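Local coordinates for DUF3201 domain-containing protein (Pyrococcus furiosus, PDB 1YB3) that is of unknown function but forms a compact single-chain alpha+beta fold, with helices laid on an antiparallel sheet, in a hyperthermophilic archaeon, at residues Arg20-Leu32 with Pro66-Pro80. Numbering follows the deposited sequence. Where two conformers were deposited one is given.
Sequences RIWGDIFELREEL and PAFAVKPGGEVGATP
Ile25, on the face of the helix turned to the sheet, illustrates how one branched side chain can bridge two neighbouring strands. Its CB lies against Pro66 CG. From there CG2, anti to the backbone N, reaches the edge of the Phe68 ring at CD2 (3.8 Å), while CG1, set beside the backbone N by a chi1 of -70°, presses on Ala78 CB at 3.4 Å, tighter than usual for two carbons. The tip, CD1, ends over the backbone of Gly77, 3.4 Å from its C atom.

The rings of Pro66 and Phe68 flank Ile25. Pro66 lies over one face of the Trp22 indole in a CH-pi contact, its CG 3.9 Å from the centroid of the five-membered ring and almost straight above it; the indole NE1 is hydrogen-bonded to Glu46 OE1. One turn earlier than Ile25, Ile21 packs on Pro66 and Pro80. Phe68 is sandwiched: Arg29 CG sits 3.8 Å from its ring centroid on one face, Val76 CB covers the opposite one, and Leu32 CD1 meets the ring edge. The aliphatic part of Arg29 does this packing, whereas its guanidinium, nearly perpendicular to the phenyl plane, is held by Glu43 and the carbonyls of Val41 and Glu42. An alanine in place of Phe68 would probably open a gap between Arg29 and Val76 and leave Ile25 CG2 and Leu32 CD1 without their ring-edge partner. Between Ile25 and Leu32 on the helix, Leu28 CD2 meets Val76 CG1 at 3.6 Å.

No hydrogen bond links the segments; apolar contacts join them. The helix axis runs 16° from strand 66-71 and 167° from strand 74-79, the near-aligned helix-on-sheet packing of an alpha+beta fold, with the helix laid along a beta hairpin of the antiparallel sheet.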
ATOM      1  N   ARG A  20     -15.963  -5.144  10.575  1.00 22.82           N
ATOM      2  CA  ARG A  20     -15.693  -3.993   9.691  1.00 24.55           C
ATOM      3  C   ARG A  20     -14.487  -4.235   8.789  1.00 22.75           C
ATOM      4  O   ARG A  20     -14.568  -3.998   7.582  1.00 22.78           O
ATOM      5  CB  ARG A  20     -15.514  -2.703  10.512  1.00 26.76           C
ATOM      6  CG  ARG A  20     -15.171  -1.461   9.672  1.00 28.93           C
ATOM      7  CD  ARG A  20     -15.251  -0.153  10.474  1.00 33.89           C
ATOM      8  NE  ARG A  20     -14.164  -0.000  11.442  1.00 40.70           N
ATOM      9  CZ  ARG A  20     -13.770   1.164  11.967  1.00 43.04           C
ATOM     10  NH1 ARG A  20     -14.353   2.303  11.601  1.00 44.62           N
ATOM     11  NH2 ARG A  20     -12.779   1.195  12.853  1.00 42.97           N
ATOM     12  N   ILE A  21     -13.382  -4.713   9.359  1.00 21.59           N
ATOM     13  CA  ILE A  21     -12.157  -5.008   8.584  1.00 22.37           C
ATOM     14  C   ILE A  21     -12.452  -6.005   7.452  1.00 23.51           C
ATOM     15  O   ILE A  21     -12.178  -5.735   6.264  1.00 22.17           O
ATOM     16  CB  ILE A  21     -11.005  -5.534   9.510  1.00 23.08           C
ATOM     17  CG1 ILE A  21     -10.495  -4.437  10.448  1.00 23.80           C
ATOM     18  CG2 ILE A  21      -9.851  -6.181   8.698  1.00 22.42           C
ATOM     19  CD1 ILE A  21      -9.638  -4.978  11.599  1.00 26.90           C
ATOM     20  N   TRP A  22     -13.033  -7.156   7.806  1.00 24.06           N
ATOM     21  CA  TRP A  22     -13.293  -8.168   6.798  1.00 23.30           C
ATOM     22  C   TRP A  22     -14.443  -7.803   5.851  1.00 23.87           C
ATOM     23  O   TRP A  22     -14.300  -7.951   4.632  1.00 23.00           O
ATOM     24  CB  TRP A  22     -13.446  -9.574   7.427  1.00 23.24           C
ATOM     25  CG  TRP A  22     -12.122 -10.269   7.574  1.00 25.41           C
ATOM     26  CD1 TRP A  22     -11.555 -11.139   6.683  1.00 25.85           C
ATOM     27  CD2 TRP A  22     -11.192 -10.148   8.657  1.00 25.10           C
ATOM     28  NE1 TRP A  22     -10.342 -11.555   7.140  1.00 26.07           N
ATOM     29  CE2 TRP A  22     -10.087 -10.969   8.348  1.00 26.18           C
ATOM     30  CE3 TRP A  22     -11.182  -9.427   9.854  1.00 28.39           C
ATOM     31  CZ2 TRP A  22      -8.980 -11.101   9.203  1.00 27.35           C
ATOM     32  CZ3 TRP A  22     -10.078  -9.552  10.704  1.00 27.30           C
ATOM     33  CH2 TRP A  22      -8.993 -10.385  10.370  1.00 26.34           C
ATOM     34  N   GLY A  23     -15.550  -7.277   6.392  1.00 21.63           N
ATOM     35  CA  GLY A  23     -16.713  -6.874   5.585  1.00 23.63           C
ATOM     36  C   GLY A  23     -16.346  -5.802   4.567  1.00 21.46           C
ATOM     37  O   GLY A  23     -16.738  -5.883   3.400  1.00 23.29           O
ATOM     38  N   ASP A  24     -15.555  -4.828   5.003  1.00 19.77           N
ATOM     39  CA  ASP A  24     -15.127  -3.743   4.117  1.00 21.24           C
ATOM     40  C   ASP A  24     -14.270  -4.241   2.946  1.00 20.55           C
ATOM     41  O   ASP A  24     -14.383  -3.696   1.835  1.00 18.85           O
ATOM     42  CB  ASP A  24     -14.365  -2.655   4.885  1.00 22.50           C
ATOM     43  CG  ASP A  24     -15.283  -1.728   5.690  1.00 21.91           C
ATOM     44  OD1 ASP A  24     -16.507  -1.985   5.782  1.00 24.64           O
ATOM     45  OD2 ASP A  24     -14.758  -0.730   6.234  1.00 25.09           O
ATOM     46  N   ILE A  25     -13.385  -5.212   3.184  1.00 19.48           N
ATOM     47  CA  ILE A  25     -12.542  -5.724   2.091  1.00 20.39           C
ATOM     48  C   ILE A  25     -13.303  -6.636   1.124  1.00 23.77           C
ATOM     49  O   ILE A  25     -13.088  -6.586  -0.104  1.00 22.15           O
ATOM     50  CB  ILE A  25     -11.214  -6.357   2.586  1.00 18.47           C
ATOM     51  CG1 ILE A  25     -10.294  -5.265   3.127  1.00 21.65           C
ATOM     52  CG2 ILE A  25     -10.478  -7.107   1.467  1.00 20.86           C
ATOM     53  CD1 ILE A  25      -9.871  -4.218   2.074  1.00 20.77           C
ATOM     54  N   PHE A  26     -14.215  -7.454   1.647  1.00 22.22           N
ATOM     55  CA  PHE A  26     -15.042  -8.243   0.739  1.00 25.54           C
ATOM     56  C   PHE A  26     -15.836  -7.293  -0.177  1.00 24.86           C
ATOM     57  O   PHE A  26     -15.923  -7.515  -1.394  1.00 25.10           O
ATOM     58  CB  PHE A  26     -15.948  -9.220   1.505  1.00 28.74           C
ATOM     59  CG  PHE A  26     -15.196 -10.357   2.152  1.00 31.08           C
ATOM     60  CD1 PHE A  26     -14.397 -11.212   1.387  1.00 32.22           C
ATOM     61  CD2 PHE A  26     -15.297 -10.588   3.529  1.00 34.30           C
ATOM     62  CE1 PHE A  26     -13.694 -12.266   1.987  1.00 33.47           C
ATOM     63  CE2 PHE A  26     -14.597 -11.648   4.142  1.00 33.47           C
ATOM     64  CZ  PHE A  26     -13.795 -12.479   3.373  1.00 34.18           C
ATOM     65  N   GLU A  27     -16.345  -6.206   0.402  1.00 24.21           N
ATOM     66  CA  GLU A  27     -17.123  -5.202  -0.337  1.00 27.13           C
ATOM     67  C   GLU A  27     -16.245  -4.475  -1.359  1.00 24.86           C
ATOM     68  O   GLU A  27     -16.624  -4.325  -2.538  1.00 25.36           O
ATOM     69  CB  GLU A  27     -17.755  -4.194   0.627  1.00 29.20           C
ATOM     70  CG  GLU A  27     -18.520  -3.050  -0.055  1.00 33.94           C
ATOM     71  CD  GLU A  27     -19.110  -2.058   0.946  1.00 37.99           C
ATOM     72  OE1 GLU A  27     -20.360  -2.045   1.098  1.00 42.67           O
ATOM     73  OE2 GLU A  27     -18.329  -1.304   1.587  1.00 39.48           O
ATOM     74  N   LEU A  28     -15.072  -4.034  -0.908  1.00 20.49           N
ATOM     75  CA  LEU A  28     -14.168  -3.257  -1.765  1.00 19.49           C
ATOM     76  C   LEU A  28     -13.643  -4.092  -2.925  1.00 17.36           C
ATOM     77  O   LEU A  28     -13.454  -3.550  -4.043  1.00 19.41           O
ATOM     78  CB  LEU A  28     -13.006  -2.683  -0.955  1.00 20.37           C
ATOM     79  CG  LEU A  28     -12.003  -1.797  -1.688  1.00 21.90           C
ATOM     80  CD1 LEU A  28     -12.727  -0.567  -2.305  1.00 22.81           C
ATOM     81  CD2 LEU A  28     -10.901  -1.391  -0.725  1.00 21.90           C
ATOM     82  N   ARG A  29     -13.397  -5.386  -2.687  1.00 18.47           N
ATOM     83  CA  ARG A  29     -12.945  -6.292  -3.743  1.00 18.39           C
ATOM     84  C   ARG A  29     -13.953  -6.323  -4.883  1.00 20.69           C
ATOM     85  O   ARG A  29     -13.575  -6.185  -6.064  1.00 19.84           O
ATOM     86  CB  ARG A  29     -12.644  -7.710  -3.204  1.00 21.12           C
ATOM     87  CG  ARG A  29     -11.940  -8.631  -4.211  1.00 21.32           C
ATOM     88  CD  ARG A  29     -12.928  -9.398  -5.093  1.00 20.33           C
ATOM     89  NE  ARG A  29     -12.243 -10.080  -6.195  1.00 22.50           N
ATOM     90  CZ  ARG A  29     -12.846 -10.794  -7.141  1.00 25.20           C
ATOM     91  NH1 ARG A  29     -14.168 -10.983  -7.115  1.00 22.90           N
ATOM     92  NH2 ARG A  29     -12.117 -11.356  -8.106  1.00 25.53           N
ATOM     93  N   GLU A  30     -15.234  -6.480  -4.555  1.00 21.71           N
ATOM     94  CA  GLU A  30     -16.245  -6.538  -5.623  1.00 23.46           C
ATOM     95  C   GLU A  30     -16.356  -5.194  -6.353  1.00 23.87           C
ATOM     96  O   GLU A  30     -16.510  -5.148  -7.599  1.00 24.74           O
ATOM     97  CB  GLU A  30     -17.591  -7.010  -5.066  0.65 25.63           C
ATOM     98  CG  GLU A  30     -17.564  -8.458  -4.516  0.65 27.43           C
ATOM     99  CD  GLU A  30     -16.999  -9.478  -5.507  0.65 26.95           C
ATOM    100  OE1 GLU A  30     -17.381  -9.439  -6.702  0.65 31.98           O
ATOM    101  OE2 GLU A  30     -16.182 -10.327  -5.094  0.65 24.39           O
ATOM    102  N   GLU A  31     -16.223  -4.108  -5.601  1.00 20.62           N
ATOM    103  CA  GLU A  31     -16.302  -2.761  -6.171  1.00 23.10           C
ATOM    104  C   GLU A  31     -15.143  -2.502  -7.132  1.00 22.81           C
ATOM    105  O   GLU A  31     -15.356  -2.041  -8.264  1.00 22.56           O
ATOM    106  CB  GLU A  31     -16.351  -1.689  -5.079  1.00 26.36           C
ATOM    107  CG  GLU A  31     -17.693  -1.667  -4.329  1.00 30.63           C
ATOM    108  CD  GLU A  31     -17.659  -0.884  -3.035  1.00 35.06           C
ATOM    109  OE1 GLU A  31     -16.566  -0.459  -2.598  1.00 36.13           O
ATOM    110  OE2 GLU A  31     -18.747  -0.702  -2.442  1.00 38.89           O
ATOM    111  N   LEU A  32     -13.921  -2.813  -6.704  1.00 19.60           N
ATOM    112  CA  LEU A  32     -12.764  -2.565  -7.588  1.00 18.46           C
ATOM    113  C   LEU A  32     -12.703  -3.549  -8.764  1.00 18.76           C
ATOM    114  O   LEU A  32     -12.165  -3.213  -9.834  1.00 21.50           O
ATOM    115  CB  LEU A  32     -11.438  -2.532  -6.802  1.00 16.39           C
ATOM    116  CG  LEU A  32     -11.271  -1.436  -5.732  1.00 17.16           C
ATOM    117  CD1 LEU A  32      -9.881  -1.502  -5.165  1.00 17.94           C
ATOM    118  CD2 LEU A  32     -11.518   0.002  -6.287  1.00 19.12           C
ATOM    119  N   PRO A  66      -7.109  -9.371   5.731  1.00 18.84           N
ATOM    120  CA  PRO A  66      -7.560  -9.618   4.342  1.00 19.69           C
ATOM    121  C   PRO A  66      -6.843  -8.740   3.304  1.00 21.58           C
ATOM    122  O   PRO A  66      -6.539  -7.581   3.573  1.00 19.88           O
ATOM    123  CB  PRO A  66      -9.058  -9.308   4.398  1.00 20.91           C
ATOM    124  CG  PRO A  66      -9.164  -8.201   5.461  1.00 18.85           C
ATOM    125  CD  PRO A  66      -8.047  -8.501   6.476  1.00 18.99           C
ATOM    126  N   ALA A  67      -6.553  -9.313   2.136  1.00 18.07           N
ATOM    127  CA  ALA A  67      -5.972  -8.529   1.034  1.00 17.40           C
ATOM    128  C   ALA A  67      -6.304  -9.213  -0.274  1.00 18.56           C
ATOM    129  O   ALA A  67      -6.491 -10.425  -0.316  1.00 19.12           O
ATOM    130  CB  ALA A  67      -4.449  -8.367   1.206  1.00 19.18           C
ATOM    131  N   PHE A  68      -6.349  -8.441  -1.359  1.00 16.61           N
ATOM    132  CA  PHE A  68      -6.556  -9.030  -2.694  1.00 16.12           C
ATOM    133  C   PHE A  68      -5.598  -8.395  -3.690  1.00 17.97           C
ATOM    134  O   PHE A  68      -5.340  -7.193  -3.614  1.00 16.70           O
ATOM    135  CB  PHE A  68      -8.018  -8.928  -3.173  1.00 17.41           C
ATOM    136  CG  PHE A  68      -8.572  -7.526  -3.233  1.00 16.71           C
ATOM    137  CD1 PHE A  68      -8.519  -6.785  -4.436  1.00 17.23           C
ATOM    138  CD2 PHE A  68      -9.163  -6.934  -2.105  1.00 18.05           C
ATOM    139  CE1 PHE A  68      -9.059  -5.494  -4.500  1.00 17.05           C
ATOM    140  CE2 PHE A  68      -9.697  -5.659  -2.166  1.00 16.24           C
ATOM    141  CZ  PHE A  68      -9.625  -4.919  -3.380  1.00 15.27           C
ATOM    142  N   ALA A  69      -5.057  -9.220  -4.591  1.00 15.63           N
ATOM    143  CA  ALA A  69      -4.137  -8.759  -5.643  1.00 16.73           C
ATOM    144  C   ALA A  69      -4.849  -7.949  -6.724  1.00 15.45           C
ATOM    145  O   ALA A  69      -6.006  -8.245  -7.102  1.00 16.34           O
ATOM    146  CB  ALA A  69      -3.475  -9.981  -6.298  1.00 19.26           C
ATOM    147  N   VAL A  70      -4.139  -6.934  -7.211  1.00 15.17           N
ATOM    148  CA  VAL A  70      -4.512  -6.169  -8.406  1.00 15.87           C
ATOM    149  C   VAL A  70      -3.270  -6.193  -9.297  1.00 16.16           C
ATOM    150  O   VAL A  70      -2.268  -5.593  -8.976  1.00 17.50           O
ATOM    151  CB  VAL A  70      -4.894  -4.707  -8.083  1.00 14.75           C
ATOM    152  CG1 VAL A  70      -5.323  -3.962  -9.380  1.00 17.46           C
ATOM    153  CG2 VAL A  70      -6.001  -4.616  -7.010  1.00 16.71           C
ATOM    154  N   LYS A  71      -3.333  -6.939 -10.393  1.00 18.57           N
ATOM    155  CA  LYS A  71      -2.158  -7.123 -11.253  1.00 16.94           C
ATOM    156  C   LYS A  71      -1.995  -5.909 -12.168  1.00 15.36           C
ATOM    157  O   LYS A  71      -2.985  -5.332 -12.593  1.00 17.48           O
ATOM    158  CB  LYS A  71      -2.307  -8.384 -12.078  1.00 21.06           C
ATOM    159  CG  LYS A  71      -2.524  -9.639 -11.232  1.00 25.36           C
ATOM    160  CD  LYS A  71      -2.374 -10.878 -12.092  1.00 28.44           C
ATOM    161  CE  LYS A  71      -2.432 -12.119 -11.235  1.00 33.74           C
ATOM    162  NZ  LYS A  71      -1.955 -13.294 -12.024  1.00 35.95           N
ATOM    163  N   PRO A  72      -0.746  -5.511 -12.469  1.00 17.22           N
ATOM    164  CA  PRO A  72       0.508  -6.111 -12.050  1.00 18.89           C
ATOM    165  C   PRO A  72       1.061  -5.473 -10.776  1.00 17.49           C
ATOM    166  O   PRO A  72       1.159  -4.238 -10.670  1.00 18.88           O
ATOM    167  CB  PRO A  72       1.432  -5.822 -13.244  1.00 19.71           C
ATOM    168  CG  PRO A  72       0.951  -4.479 -13.754  1.00 19.35           C
ATOM    169  CD  PRO A  72      -0.516  -4.357 -13.367  1.00 18.94           C
ATOM    170  N   GLY A  73       1.414  -6.318  -9.804  1.00 18.17           N
ATOM    171  CA  GLY A  73       2.236  -5.866  -8.677  1.00 17.65           C
ATOM    172  C   GLY A  73       1.503  -5.139  -7.568  1.00 16.00           C
ATOM    173  O   GLY A  73       2.133  -4.584  -6.650  1.00 19.35           O
ATOM    174  N   GLY A  74       0.171  -5.188  -7.611  1.00 18.17           N
ATOM    175  CA  GLY A  74      -0.647  -4.479  -6.625  1.00 15.91           C
ATOM    176  C   GLY A  74      -1.339  -5.382  -5.602  1.00 17.33           C
ATOM    177  O   GLY A  74      -1.587  -6.566  -5.878  1.00 17.88           O
ATOM    178  N   GLU A  75      -1.631  -4.795  -4.434  1.00 17.79           N
ATOM    179  CA  GLU A  75      -2.419  -5.422  -3.353  1.00 15.50           C
ATOM    180  C   GLU A  75      -3.268  -4.352  -2.693  1.00 14.73           C
ATOM    181  O   GLU A  75      -2.797  -3.240  -2.456  1.00 16.25           O
ATOM    182  CB  GLU A  75      -1.508  -6.086  -2.302  0.65 19.53           C
ATOM    183  CG  GLU A  75      -0.678  -7.279  -2.815  0.65 24.43           C
ATOM    184  CD  GLU A  75      -1.465  -8.591  -2.919  0.65 24.50           C
ATOM    185  OE1 GLU A  75      -2.606  -8.671  -2.419  0.65 26.71           O
ATOM    186  OE2 GLU A  75      -0.925  -9.555  -3.508  0.65 28.15           O
ATOM    187  N   VAL A  76      -4.524  -4.686  -2.396  1.00 13.07           N
ATOM    188  CA  VAL A  76      -5.380  -3.802  -1.609  1.00 12.57           C
ATOM    189  C   VAL A  76      -5.850  -4.621  -0.410  1.00 14.46           C
ATOM    190  O   VAL A  76      -6.225  -5.782  -0.559  1.00 15.90           O
ATOM    191  CB  VAL A  76      -6.592  -3.397  -2.417  1.00 14.45           C
ATOM    192  CG1 VAL A  76      -7.565  -2.573  -1.583  1.00 16.16           C
ATOM    193  CG2 VAL A  76      -6.121  -2.628  -3.658  1.00 13.67           C
ATOM    194  N   GLY A  77      -5.855  -4.014   0.764  1.00 14.58           N
ATOM    195  CA  GLY A  77      -6.273  -4.787   1.970  1.00 16.54           C
ATOM    196  C   GLY A  77      -6.675  -3.914   3.136  1.00 17.61           C
ATOM    197  O   GLY A  77      -6.827  -2.692   2.999  1.00 15.07           O
ATOM    198  N   ALA A  78      -6.879  -4.540   4.294  1.00 16.49           N
ATOM    199  CA  ALA A  78      -7.191  -3.770   5.498  1.00 16.41           C
ATOM    200  C   ALA A  78      -6.508  -4.439   6.658  1.00 17.29           C
ATOM    201  O   ALA A  78      -6.322  -5.675   6.659  1.00 18.80           O
ATOM    202  CB  ALA A  78      -8.693  -3.705   5.740  1.00 17.21           C
ATOM    203  N   THR A  79      -6.101  -3.616   7.612  1.00 17.28           N
ATOM    204  CA  THR A  79      -5.563  -4.082   8.900  1.00 17.88           C
ATOM    205  C   THR A  79      -6.385  -3.335   9.959  1.00 18.05           C
ATOM    206  O   THR A  79      -7.254  -2.533   9.632  1.00 17.18           O
ATOM    207  CB  THR A  79      -4.101  -3.650   9.073  1.00 18.62           C
ATOM    208  OG1 THR A  79      -4.070  -2.231   9.196  1.00 19.40           O
ATOM    209  CG2 THR A  79      -3.200  -4.104   7.871  1.00 17.70           C
ATOM    210  N   PRO A  80      -6.120  -3.583  11.256  1.00 19.28           N
ATOM    211  CA  PRO A  80      -6.861  -2.796  12.256  1.00 19.89           C
ATOM    212  C   PRO A  80      -6.698  -1.266  12.131  1.00 19.75           C
ATOM    213  O   PRO A  80      -7.482  -0.505  12.716  1.00 21.20           O
ATOM    214  CB  PRO A  80      -6.289  -3.307  13.585  1.00 20.08           C
ATOM    215  CG  PRO A  80      -5.851  -4.726  13.275  1.00 18.62           C
ATOM    216  CD  PRO A  80      -5.249  -4.596  11.889  1.00 20.36           C
TER